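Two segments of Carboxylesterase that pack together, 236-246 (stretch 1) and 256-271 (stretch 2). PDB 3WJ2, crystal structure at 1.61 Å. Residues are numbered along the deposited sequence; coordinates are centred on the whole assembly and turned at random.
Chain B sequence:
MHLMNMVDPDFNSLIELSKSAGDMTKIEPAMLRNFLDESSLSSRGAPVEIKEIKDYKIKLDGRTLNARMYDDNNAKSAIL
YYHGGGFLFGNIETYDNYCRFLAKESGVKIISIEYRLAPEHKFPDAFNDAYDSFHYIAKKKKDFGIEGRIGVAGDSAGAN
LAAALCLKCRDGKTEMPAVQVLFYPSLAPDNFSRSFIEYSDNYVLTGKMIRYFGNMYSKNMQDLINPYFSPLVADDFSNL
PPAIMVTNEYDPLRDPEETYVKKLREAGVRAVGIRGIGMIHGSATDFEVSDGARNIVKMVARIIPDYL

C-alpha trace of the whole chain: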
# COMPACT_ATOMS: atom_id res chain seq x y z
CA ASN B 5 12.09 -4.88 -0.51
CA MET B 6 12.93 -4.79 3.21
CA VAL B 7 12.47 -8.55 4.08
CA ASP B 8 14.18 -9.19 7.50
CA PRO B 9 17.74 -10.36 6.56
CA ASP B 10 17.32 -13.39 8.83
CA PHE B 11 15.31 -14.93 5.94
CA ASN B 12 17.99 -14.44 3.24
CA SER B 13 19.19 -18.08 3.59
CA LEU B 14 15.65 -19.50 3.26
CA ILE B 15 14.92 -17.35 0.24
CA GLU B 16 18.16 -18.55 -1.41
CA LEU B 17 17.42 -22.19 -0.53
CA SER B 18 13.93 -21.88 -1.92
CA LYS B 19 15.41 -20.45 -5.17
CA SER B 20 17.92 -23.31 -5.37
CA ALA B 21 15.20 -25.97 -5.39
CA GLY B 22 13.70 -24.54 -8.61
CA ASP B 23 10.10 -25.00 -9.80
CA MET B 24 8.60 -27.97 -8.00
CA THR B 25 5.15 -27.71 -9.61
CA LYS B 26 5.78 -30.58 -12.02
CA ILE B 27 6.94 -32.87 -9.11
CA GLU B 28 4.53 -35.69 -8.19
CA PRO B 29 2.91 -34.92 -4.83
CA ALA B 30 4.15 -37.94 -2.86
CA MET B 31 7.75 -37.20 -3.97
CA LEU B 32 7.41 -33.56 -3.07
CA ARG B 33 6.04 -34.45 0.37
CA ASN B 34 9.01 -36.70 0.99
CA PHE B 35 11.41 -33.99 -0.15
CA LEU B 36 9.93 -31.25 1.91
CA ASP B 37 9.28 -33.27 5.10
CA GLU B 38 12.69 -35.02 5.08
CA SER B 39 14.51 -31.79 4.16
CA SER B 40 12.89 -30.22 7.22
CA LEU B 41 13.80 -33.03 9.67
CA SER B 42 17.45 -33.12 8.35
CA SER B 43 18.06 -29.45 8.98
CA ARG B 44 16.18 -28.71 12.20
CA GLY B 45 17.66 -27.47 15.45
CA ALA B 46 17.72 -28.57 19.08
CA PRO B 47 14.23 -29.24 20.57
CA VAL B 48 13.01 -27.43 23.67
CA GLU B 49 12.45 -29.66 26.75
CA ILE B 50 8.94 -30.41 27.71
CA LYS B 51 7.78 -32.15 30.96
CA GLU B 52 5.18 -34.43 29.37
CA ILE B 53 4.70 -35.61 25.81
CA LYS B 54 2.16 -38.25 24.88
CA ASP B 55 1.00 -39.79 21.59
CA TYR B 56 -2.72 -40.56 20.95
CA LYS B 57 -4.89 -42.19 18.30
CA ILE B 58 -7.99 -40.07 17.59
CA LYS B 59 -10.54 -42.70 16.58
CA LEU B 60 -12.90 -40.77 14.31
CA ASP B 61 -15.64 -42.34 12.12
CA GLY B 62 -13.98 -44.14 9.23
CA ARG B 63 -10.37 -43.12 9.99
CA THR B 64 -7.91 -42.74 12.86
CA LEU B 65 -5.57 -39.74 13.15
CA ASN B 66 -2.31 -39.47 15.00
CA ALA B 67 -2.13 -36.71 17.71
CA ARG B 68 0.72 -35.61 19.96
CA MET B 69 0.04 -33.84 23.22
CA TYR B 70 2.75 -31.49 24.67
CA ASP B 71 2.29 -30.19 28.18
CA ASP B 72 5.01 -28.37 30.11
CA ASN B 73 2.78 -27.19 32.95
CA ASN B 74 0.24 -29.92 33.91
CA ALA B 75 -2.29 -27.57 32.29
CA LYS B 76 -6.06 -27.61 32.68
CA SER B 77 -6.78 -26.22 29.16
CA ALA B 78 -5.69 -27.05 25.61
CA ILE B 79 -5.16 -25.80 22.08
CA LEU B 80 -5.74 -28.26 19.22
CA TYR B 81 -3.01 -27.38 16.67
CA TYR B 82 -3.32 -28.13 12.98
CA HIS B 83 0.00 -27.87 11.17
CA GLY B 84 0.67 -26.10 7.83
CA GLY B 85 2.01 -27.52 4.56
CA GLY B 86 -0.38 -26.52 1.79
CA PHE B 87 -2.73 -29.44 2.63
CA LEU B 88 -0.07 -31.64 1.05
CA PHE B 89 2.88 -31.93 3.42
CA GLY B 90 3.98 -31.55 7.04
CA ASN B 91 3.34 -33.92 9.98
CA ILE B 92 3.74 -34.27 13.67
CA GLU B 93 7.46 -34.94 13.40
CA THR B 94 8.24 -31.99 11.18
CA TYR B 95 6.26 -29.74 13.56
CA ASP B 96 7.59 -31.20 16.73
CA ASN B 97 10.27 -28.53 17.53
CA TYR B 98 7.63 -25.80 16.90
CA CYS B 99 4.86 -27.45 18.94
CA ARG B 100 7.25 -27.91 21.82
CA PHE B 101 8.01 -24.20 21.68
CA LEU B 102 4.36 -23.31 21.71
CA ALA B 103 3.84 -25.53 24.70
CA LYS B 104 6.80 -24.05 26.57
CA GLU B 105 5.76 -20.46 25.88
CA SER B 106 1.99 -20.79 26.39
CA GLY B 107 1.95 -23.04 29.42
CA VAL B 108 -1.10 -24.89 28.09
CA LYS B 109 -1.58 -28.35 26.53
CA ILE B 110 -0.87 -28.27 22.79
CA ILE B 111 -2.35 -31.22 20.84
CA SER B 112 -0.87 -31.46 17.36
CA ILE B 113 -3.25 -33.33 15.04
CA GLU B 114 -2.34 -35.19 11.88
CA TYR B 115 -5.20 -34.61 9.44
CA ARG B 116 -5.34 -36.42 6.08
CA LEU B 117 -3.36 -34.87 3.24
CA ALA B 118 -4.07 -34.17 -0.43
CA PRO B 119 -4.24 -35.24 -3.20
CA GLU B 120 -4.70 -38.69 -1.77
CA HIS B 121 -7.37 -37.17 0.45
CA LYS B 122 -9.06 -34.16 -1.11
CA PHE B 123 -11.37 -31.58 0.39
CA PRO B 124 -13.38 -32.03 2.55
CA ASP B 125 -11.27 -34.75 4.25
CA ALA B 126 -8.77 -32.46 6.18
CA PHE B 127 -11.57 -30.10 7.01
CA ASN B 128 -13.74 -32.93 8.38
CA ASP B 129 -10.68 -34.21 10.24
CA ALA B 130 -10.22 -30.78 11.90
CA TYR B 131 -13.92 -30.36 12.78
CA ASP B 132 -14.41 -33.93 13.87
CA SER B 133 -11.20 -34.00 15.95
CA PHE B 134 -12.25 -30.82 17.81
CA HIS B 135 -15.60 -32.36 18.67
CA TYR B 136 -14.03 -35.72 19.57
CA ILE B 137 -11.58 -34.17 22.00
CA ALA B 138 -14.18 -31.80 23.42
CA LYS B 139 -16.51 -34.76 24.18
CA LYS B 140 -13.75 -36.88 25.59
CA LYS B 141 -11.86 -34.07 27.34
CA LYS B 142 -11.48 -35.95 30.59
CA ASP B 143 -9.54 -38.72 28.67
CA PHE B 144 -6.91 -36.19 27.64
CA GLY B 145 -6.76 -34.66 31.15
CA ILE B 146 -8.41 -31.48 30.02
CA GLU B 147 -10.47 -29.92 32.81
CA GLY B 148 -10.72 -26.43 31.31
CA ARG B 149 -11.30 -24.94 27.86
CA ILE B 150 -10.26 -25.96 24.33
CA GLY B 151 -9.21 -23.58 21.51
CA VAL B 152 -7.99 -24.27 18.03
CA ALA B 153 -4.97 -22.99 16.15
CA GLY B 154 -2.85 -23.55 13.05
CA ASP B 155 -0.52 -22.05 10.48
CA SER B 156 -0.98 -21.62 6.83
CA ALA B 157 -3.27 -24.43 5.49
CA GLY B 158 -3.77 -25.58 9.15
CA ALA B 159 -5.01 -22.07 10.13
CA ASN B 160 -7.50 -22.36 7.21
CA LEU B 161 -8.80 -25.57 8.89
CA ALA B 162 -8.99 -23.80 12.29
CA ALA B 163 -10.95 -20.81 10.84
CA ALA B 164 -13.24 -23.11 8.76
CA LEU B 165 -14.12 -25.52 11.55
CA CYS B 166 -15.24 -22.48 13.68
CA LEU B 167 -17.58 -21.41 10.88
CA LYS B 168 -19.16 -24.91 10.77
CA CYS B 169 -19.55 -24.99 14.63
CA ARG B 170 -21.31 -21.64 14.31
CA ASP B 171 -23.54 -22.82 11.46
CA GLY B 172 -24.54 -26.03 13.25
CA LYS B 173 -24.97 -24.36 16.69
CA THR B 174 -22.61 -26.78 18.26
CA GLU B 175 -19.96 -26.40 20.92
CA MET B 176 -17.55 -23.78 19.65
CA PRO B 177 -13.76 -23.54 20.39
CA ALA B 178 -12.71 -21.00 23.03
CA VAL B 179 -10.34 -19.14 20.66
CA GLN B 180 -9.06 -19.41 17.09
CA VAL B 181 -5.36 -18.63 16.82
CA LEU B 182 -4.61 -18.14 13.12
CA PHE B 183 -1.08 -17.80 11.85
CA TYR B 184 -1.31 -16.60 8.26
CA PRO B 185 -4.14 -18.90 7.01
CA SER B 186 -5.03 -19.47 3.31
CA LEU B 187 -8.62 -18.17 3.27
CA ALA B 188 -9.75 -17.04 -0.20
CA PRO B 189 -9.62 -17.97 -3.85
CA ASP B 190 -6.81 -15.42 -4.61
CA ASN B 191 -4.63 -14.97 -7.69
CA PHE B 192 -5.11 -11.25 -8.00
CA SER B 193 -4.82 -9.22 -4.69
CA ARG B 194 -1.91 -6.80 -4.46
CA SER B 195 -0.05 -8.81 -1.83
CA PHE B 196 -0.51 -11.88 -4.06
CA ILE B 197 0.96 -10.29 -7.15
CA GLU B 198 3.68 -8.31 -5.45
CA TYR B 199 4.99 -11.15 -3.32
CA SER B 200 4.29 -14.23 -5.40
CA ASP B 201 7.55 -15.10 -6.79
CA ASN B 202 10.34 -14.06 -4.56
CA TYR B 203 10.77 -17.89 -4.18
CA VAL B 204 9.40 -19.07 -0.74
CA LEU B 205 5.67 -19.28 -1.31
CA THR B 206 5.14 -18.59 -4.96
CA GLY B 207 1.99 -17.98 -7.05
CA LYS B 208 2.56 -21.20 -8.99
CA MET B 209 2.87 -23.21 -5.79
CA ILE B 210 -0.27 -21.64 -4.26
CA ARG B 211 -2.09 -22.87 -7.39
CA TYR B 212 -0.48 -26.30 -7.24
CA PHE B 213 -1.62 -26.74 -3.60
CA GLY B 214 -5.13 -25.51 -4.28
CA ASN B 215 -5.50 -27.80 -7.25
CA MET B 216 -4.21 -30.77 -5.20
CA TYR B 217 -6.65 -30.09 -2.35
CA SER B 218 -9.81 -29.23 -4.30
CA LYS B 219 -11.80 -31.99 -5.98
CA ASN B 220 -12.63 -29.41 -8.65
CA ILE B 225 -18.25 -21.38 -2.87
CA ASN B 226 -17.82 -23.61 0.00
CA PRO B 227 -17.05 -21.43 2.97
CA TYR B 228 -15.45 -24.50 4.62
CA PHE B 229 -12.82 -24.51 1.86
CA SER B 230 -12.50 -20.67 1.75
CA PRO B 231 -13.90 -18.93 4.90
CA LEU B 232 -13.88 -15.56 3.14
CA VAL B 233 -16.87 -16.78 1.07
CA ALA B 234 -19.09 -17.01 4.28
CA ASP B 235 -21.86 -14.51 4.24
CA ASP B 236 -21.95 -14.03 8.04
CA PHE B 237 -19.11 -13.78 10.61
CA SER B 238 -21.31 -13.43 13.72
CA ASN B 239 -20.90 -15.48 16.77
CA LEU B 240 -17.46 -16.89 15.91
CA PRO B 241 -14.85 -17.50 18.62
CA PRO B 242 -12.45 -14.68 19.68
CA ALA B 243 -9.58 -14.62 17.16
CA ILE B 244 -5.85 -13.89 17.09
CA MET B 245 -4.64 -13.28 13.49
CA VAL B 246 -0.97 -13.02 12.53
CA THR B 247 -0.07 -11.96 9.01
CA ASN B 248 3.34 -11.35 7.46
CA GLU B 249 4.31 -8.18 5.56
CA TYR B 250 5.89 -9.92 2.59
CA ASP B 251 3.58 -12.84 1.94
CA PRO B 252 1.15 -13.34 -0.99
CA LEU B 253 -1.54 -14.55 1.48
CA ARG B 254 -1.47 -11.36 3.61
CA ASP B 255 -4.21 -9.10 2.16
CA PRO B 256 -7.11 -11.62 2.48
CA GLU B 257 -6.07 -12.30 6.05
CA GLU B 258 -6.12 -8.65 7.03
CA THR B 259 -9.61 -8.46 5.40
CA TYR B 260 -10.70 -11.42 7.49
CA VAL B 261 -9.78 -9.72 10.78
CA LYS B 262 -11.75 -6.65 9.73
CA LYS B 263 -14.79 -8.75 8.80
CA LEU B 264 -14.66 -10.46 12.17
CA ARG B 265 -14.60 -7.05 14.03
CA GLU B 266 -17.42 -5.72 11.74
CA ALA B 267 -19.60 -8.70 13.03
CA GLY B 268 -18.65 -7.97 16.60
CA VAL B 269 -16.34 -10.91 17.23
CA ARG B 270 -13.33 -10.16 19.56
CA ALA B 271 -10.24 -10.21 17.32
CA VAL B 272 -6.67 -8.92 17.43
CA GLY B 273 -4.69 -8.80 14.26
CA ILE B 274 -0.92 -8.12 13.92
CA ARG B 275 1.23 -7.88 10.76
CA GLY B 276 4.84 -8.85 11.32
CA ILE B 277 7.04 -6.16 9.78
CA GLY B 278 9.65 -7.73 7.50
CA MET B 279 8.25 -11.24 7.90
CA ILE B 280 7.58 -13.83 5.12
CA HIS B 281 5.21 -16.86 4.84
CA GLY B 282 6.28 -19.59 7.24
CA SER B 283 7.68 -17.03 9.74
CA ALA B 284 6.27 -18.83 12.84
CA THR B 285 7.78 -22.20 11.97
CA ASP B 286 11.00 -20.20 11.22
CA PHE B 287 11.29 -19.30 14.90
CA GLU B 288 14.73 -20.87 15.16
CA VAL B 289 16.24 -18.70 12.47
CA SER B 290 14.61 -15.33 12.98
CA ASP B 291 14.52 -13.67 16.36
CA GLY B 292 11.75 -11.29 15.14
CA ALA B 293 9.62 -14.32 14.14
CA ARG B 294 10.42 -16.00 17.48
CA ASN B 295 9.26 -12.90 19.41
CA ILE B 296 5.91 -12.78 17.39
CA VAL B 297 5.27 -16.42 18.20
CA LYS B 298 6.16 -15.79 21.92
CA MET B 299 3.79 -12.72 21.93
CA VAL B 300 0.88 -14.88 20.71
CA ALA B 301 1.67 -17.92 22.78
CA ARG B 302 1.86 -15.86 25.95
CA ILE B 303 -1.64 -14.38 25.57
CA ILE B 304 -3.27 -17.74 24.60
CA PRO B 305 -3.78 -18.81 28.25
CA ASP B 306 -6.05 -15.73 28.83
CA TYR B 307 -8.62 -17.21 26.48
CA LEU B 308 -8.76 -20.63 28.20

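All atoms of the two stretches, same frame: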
# COMPACT_ATOMS: atom_id res chain seq x y z
N ASP B 236 -21.66 -14.48 6.70
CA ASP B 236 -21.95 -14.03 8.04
C ASP B 236 -20.77 -14.45 8.93
O ASP B 236 -20.42 -15.65 8.95
CB ASP B 236 -23.22 -14.73 8.54
CG ASP B 236 -23.56 -14.40 9.99
OD1 ASP B 236 -23.03 -13.44 10.52
OD2 ASP B 236 -24.48 -15.04 10.59
N PHE B 237 -20.16 -13.48 9.63
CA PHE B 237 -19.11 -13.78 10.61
C PHE B 237 -19.52 -13.65 12.06
O PHE B 237 -18.67 -13.74 12.95
CB PHE B 237 -17.90 -12.96 10.23
CG PHE B 237 -17.41 -13.30 8.86
CD1 PHE B 237 -16.64 -14.50 8.66
CD2 PHE B 237 -17.65 -12.49 7.80
CE1 PHE B 237 -16.21 -14.82 7.36
CE2 PHE B 237 -17.26 -12.76 6.55
CZ PHE B 237 -16.47 -13.96 6.29
N SER B 238 -20.84 -13.50 12.36
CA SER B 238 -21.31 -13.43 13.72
C SER B 238 -21.06 -14.65 14.52
O SER B 238 -21.13 -15.79 13.99
CB SER B 238 -22.88 -13.29 13.69
OG SER B 238 -23.20 -12.23 12.84
N ASN B 239 -20.84 -14.45 15.82
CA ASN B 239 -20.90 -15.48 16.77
C ASN B 239 -19.79 -16.52 16.56
O ASN B 239 -19.88 -17.64 17.07
CB ASN B 239 -22.26 -16.16 16.75
CG ASN B 239 -23.37 -15.14 17.12
OD1 ASN B 239 -23.18 -14.40 18.09
ND2 ASN B 239 -24.43 -15.04 16.32
N LEU B 240 -18.72 -16.06 15.94
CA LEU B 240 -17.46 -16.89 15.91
C LEU B 240 -16.62 -16.69 17.17
O LEU B 240 -16.74 -15.66 17.88
CB LEU B 240 -16.66 -16.47 14.69
CG LEU B 240 -17.29 -16.91 13.38
CD1 LEU B 240 -16.60 -16.43 12.15
CD2 LEU B 240 -17.47 -18.50 13.30
N PRO B 241 -15.74 -17.65 17.48
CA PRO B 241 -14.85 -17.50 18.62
C PRO B 241 -13.85 -16.33 18.51
O PRO B 241 -13.48 -15.96 17.41
CB PRO B 241 -14.01 -18.80 18.58
CG PRO B 241 -14.83 -19.81 17.73
CD PRO B 241 -15.46 -18.86 16.67
N PRO B 242 -13.45 -15.77 19.66
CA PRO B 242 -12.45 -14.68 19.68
C PRO B 242 -11.24 -15.17 18.82
O PRO B 242 -10.93 -16.39 18.87
CB PRO B 242 -12.09 -14.57 21.15
CG PRO B 242 -13.40 -15.09 21.85
CD PRO B 242 -13.91 -16.17 21.01
N ALA B 243 -10.63 -14.24 18.10
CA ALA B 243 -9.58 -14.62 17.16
C ALA B 243 -8.29 -13.86 17.50
O ALA B 243 -8.29 -12.67 17.98
CB ALA B 243 -9.96 -14.28 15.74
N ILE B 244 -7.17 -14.57 17.22
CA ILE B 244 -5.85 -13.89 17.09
C ILE B 244 -5.40 -14.20 15.66
O ILE B 244 -5.32 -15.39 15.26
CB ILE B 244 -4.84 -14.44 18.06
CG1 ILE B 244 -5.34 -14.31 19.51
CG2 ILE B 244 -3.45 -13.78 17.85
CD1 ILE B 244 -4.41 -15.11 20.57
N MET B 245 -5.04 -13.14 14.90
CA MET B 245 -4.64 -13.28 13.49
C MET B 245 -3.25 -12.70 13.37
O MET B 245 -2.99 -11.60 13.81
CB MET B 245 -5.55 -12.49 12.50
CG MET B 245 -5.01 -12.48 11.09
SD MET B 245 -5.28 -14.08 10.24
CE MET B 245 -7.09 -14.03 9.86
N VAL B 246 -2.35 -13.54 12.80
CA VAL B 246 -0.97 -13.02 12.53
C VAL B 246 -0.79 -13.11 11.04
O VAL B 246 -0.95 -14.13 10.40
CB VAL B 246 0.06 -13.99 13.20
CG1 VAL B 246 1.48 -13.50 12.86
CG2 VAL B 246 -0.20 -14.00 14.77
N PRO B 256 -5.85 -10.99 2.01
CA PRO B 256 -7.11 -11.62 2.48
C PRO B 256 -7.18 -11.86 3.98
O PRO B 256 -8.28 -11.80 4.58
CB PRO B 256 -7.17 -12.96 1.66
CG PRO B 256 -6.30 -12.68 0.39
CD PRO B 256 -5.16 -11.82 1.01
N GLU B 257 -6.02 -12.13 4.62
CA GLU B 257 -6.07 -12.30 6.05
C GLU B 257 -6.44 -11.08 6.80
O GLU B 257 -7.03 -11.11 7.86
CB GLU B 257 -4.64 -12.81 6.53
CG GLU B 257 -4.32 -14.20 5.94
CD GLU B 257 -2.83 -14.48 6.01
OE1 GLU B 257 -2.11 -13.57 6.45
OE2 GLU B 257 -2.44 -15.63 5.55
N GLU B 258 -5.91 -9.92 6.34
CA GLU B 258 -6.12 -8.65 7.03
C GLU B 258 -7.59 -8.27 6.76
O GLU B 258 -8.24 -7.81 7.73
CB GLU B 258 -5.15 -7.59 6.49
CG GLU B 258 -3.69 -8.07 6.91
CD GLU B 258 -2.63 -7.01 6.73
OE1 GLU B 258 -2.87 -5.90 6.09
OE2 GLU B 258 -1.50 -7.25 7.19
N THR B 259 -8.12 -8.68 5.62
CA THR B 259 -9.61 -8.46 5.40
C THR B 259 -10.41 -9.32 6.35
O THR B 259 -11.35 -8.85 7.01
CB THR B 259 -9.98 -8.84 3.99
OG1 THR B 259 -9.32 -7.91 3.08
CG2 THR B 259 -11.51 -8.92 3.74
N TYR B 260 -9.97 -10.57 6.59
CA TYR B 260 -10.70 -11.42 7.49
C TYR B 260 -10.81 -10.87 8.89
O TYR B 260 -11.88 -10.96 9.53
CB TYR B 260 -10.08 -12.85 7.47
CG TYR B 260 -10.97 -13.96 8.03
CD1 TYR B 260 -12.02 -14.40 7.24
CD2 TYR B 260 -10.79 -14.53 9.27
CE1 TYR B 260 -12.85 -15.49 7.65
CE2 TYR B 260 -11.63 -15.59 9.71
CZ TYR B 260 -12.69 -16.00 8.88
OH TYR B 260 -13.47 -17.07 9.26
N VAL B 261 -9.71 -10.37 9.49
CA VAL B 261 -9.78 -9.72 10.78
C VAL B 261 -10.85 -8.61 10.85
O VAL B 261 -11.58 -8.52 11.84
CB VAL B 261 -8.38 -8.98 11.14
CG1 VAL B 261 -8.55 -8.03 12.43
CG2 VAL B 261 -7.48 -9.98 11.41
N LYS B 262 -10.81 -7.79 9.82
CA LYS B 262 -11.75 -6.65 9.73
C LYS B 262 -13.17 -7.13 9.63
O LYS B 262 -14.03 -6.55 10.32
CB LYS B 262 -11.42 -5.78 8.58
CG LYS B 262 -9.99 -5.05 8.75
CD LYS B 262 -9.45 -4.45 7.50
CE LYS B 262 -8.17 -3.58 7.93
NZ LYS B 262 -7.56 -3.06 6.74
N LYS B 263 -13.40 -8.19 8.87
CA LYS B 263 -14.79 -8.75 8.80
C LYS B 263 -15.24 -9.29 10.13
O LYS B 263 -16.41 -9.22 10.50
CB LYS B 263 -14.91 -9.84 7.72
CG LYS B 263 -14.64 -9.34 6.27
CD LYS B 263 -15.73 -8.31 5.99
CE LYS B 263 -17.08 -9.10 5.71
NZ LYS B 263 -18.23 -8.05 5.53
N LEU B 264 -14.35 -9.98 10.87
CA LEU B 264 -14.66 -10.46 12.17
C LEU B 264 -15.10 -9.29 13.09
O LEU B 264 -16.09 -9.41 13.77
CB LEU B 264 -13.48 -11.25 12.89
CG LEU B 264 -13.21 -12.54 12.14
CD1 LEU B 264 -12.01 -13.27 12.85
CD2 LEU B 264 -14.33 -13.56 12.14
N ARG B 265 -14.31 -8.20 13.12
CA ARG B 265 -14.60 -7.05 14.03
C ARG B 265 -15.91 -6.35 13.56
O ARG B 265 -16.64 -5.98 14.47
CB ARG B 265 -13.42 -6.05 13.97
CG ARG B 265 -12.11 -6.62 14.65
CD ARG B 265 -12.34 -6.91 16.13
NE ARG B 265 -12.81 -5.69 16.81
CZ ARG B 265 -13.91 -5.62 17.52
NH1 ARG B 265 -14.73 -6.66 17.64
NH2 ARG B 265 -14.24 -4.44 18.13
N GLU B 266 -16.10 -6.26 12.26
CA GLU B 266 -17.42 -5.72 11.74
C GLU B 266 -18.62 -6.50 12.25
O GLU B 266 -19.75 -5.89 12.43
CB GLU B 266 -17.39 -5.73 10.24
CG GLU B 266 -18.67 -5.22 9.52
CD GLU B 266 -18.49 -5.43 8.04
OE1 GLU B 266 -18.47 -6.62 7.64
OE2 GLU B 266 -18.32 -4.42 7.29
N ALA B 267 -18.50 -7.82 12.48
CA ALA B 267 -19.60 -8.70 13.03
C ALA B 267 -19.64 -8.79 14.53
O ALA B 267 -20.39 -9.55 15.15
CB ALA B 267 -19.39 -10.11 12.39
N GLY B 268 -18.76 -8.01 15.19
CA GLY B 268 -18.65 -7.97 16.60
C GLY B 268 -17.99 -9.09 17.35
O GLY B 268 -18.27 -9.33 18.53
N VAL B 269 -17.12 -9.82 16.62
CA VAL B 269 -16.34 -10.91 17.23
C VAL B 269 -15.02 -10.27 17.76
O VAL B 269 -14.48 -9.46 17.02
CB VAL B 269 -15.99 -11.88 16.14
CG1 VAL B 269 -15.06 -13.02 16.62
CG2 VAL B 269 -17.36 -12.54 15.58
N ARG B 270 -14.63 -10.65 18.95
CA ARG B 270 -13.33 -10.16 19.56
C ARG B 270 -12.21 -10.64 18.62
O ARG B 270 -12.26 -11.80 18.19
CB ARG B 270 -13.08 -10.75 20.90
CG ARG B 270 -13.73 -9.98 22.03
CD ARG B 270 -13.56 -10.82 23.29
NE ARG B 270 -12.16 -10.81 23.70
CZ ARG B 270 -11.49 -11.74 24.39
NH1 ARG B 270 -12.08 -12.88 24.83
NH2 ARG B 270 -10.25 -11.49 24.72
N ALA B 271 -11.33 -9.72 18.21
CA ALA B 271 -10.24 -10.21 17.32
C ALA B 271 -9.13 -9.21 17.49
O ALA B 271 -9.35 -7.99 17.60
CB ALA B 271 -10.68 -10.32 15.91
O HOH W 1 -22.88 -9.49 13.89
O HOH W 2 -20.96 -11.69 16.84

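The carbonyl oxygen of Phe 237 is buried by this contact and has no hydrogen-bond partner anywhere in the model. Its neighbour across the interface is a methyl group: Phe 237 O lies 3.2 Å from Val 269 CG2. A methyl cannot replace the lost hydrogen bond.

Stretch 1 begins as a loop, with a type II beta turn from Phe 237 to Leu 240, and ends as a strand at 243-246. Stretch 2 is a helix through Glu 266, followed by a short connection that reaches the sheet at Ala 271. Strand and helix run nearly antiparallel, at 158°, and their axes approach to 9.0 Å. The chain reverses at Gly 268, whose positive phi belongs to a Schellman motif. Two bonds close it: Gly 268 N to Arg 265 O, 3.0 Å, and Val 269 N to Leu 264 O, 3.1 Å.

After this reversal, Ala 271 pairs with Ala 243 in a parallel beta bridge. A single direct hydrogen bond joins the stretches, from Ala 243 N to Arg 270 O at 2.9 Å. The same oxygen also receives a CA-H...O contact from Pro 242 CA at 3.2 Å. A second such contact runs from Ala 271 CA to Ala 243 O, also 3.2 Å. The two alanine side chains lie on the same face of the sheet, with their CB atoms 4.0 Å apart.

That face packs against the helix. Ala 243 CB meets Leu 264 CD1 at 3.7 Å. Met 245 CB touches Val 261 CG2 at 3.3 Å, and Met 245 CE reaches Tyr 260 CD2 at 3.8 Å. These are apolar contacts between buried residues.

Phe 237 has the largest area covered in the contact. Its ring meets that of Tyr 260 obliquely, with CE1 of Phe 237 3.4 Å from CE1 of Tyr 260. Lys 263 adds its aliphatic portion, with CE 3.8 Å from Phe 237 CE2. Its charged end is paired instead with Glu 266 in a salt bridge, Lys 263 NZ to Glu 266 OE1, 2.6 Å. Leu 240 CD1 packs on Leu 264 CD2 at 3.7 Å.

Near the turn, two waters bridge the stretches. Both donate to Ala 267 O; one also donates to Ser 238 OG, and the other accepts from Asn 239 N. Farther along, Pro 242 CB lies over one face of the Arg 270 guanidinium.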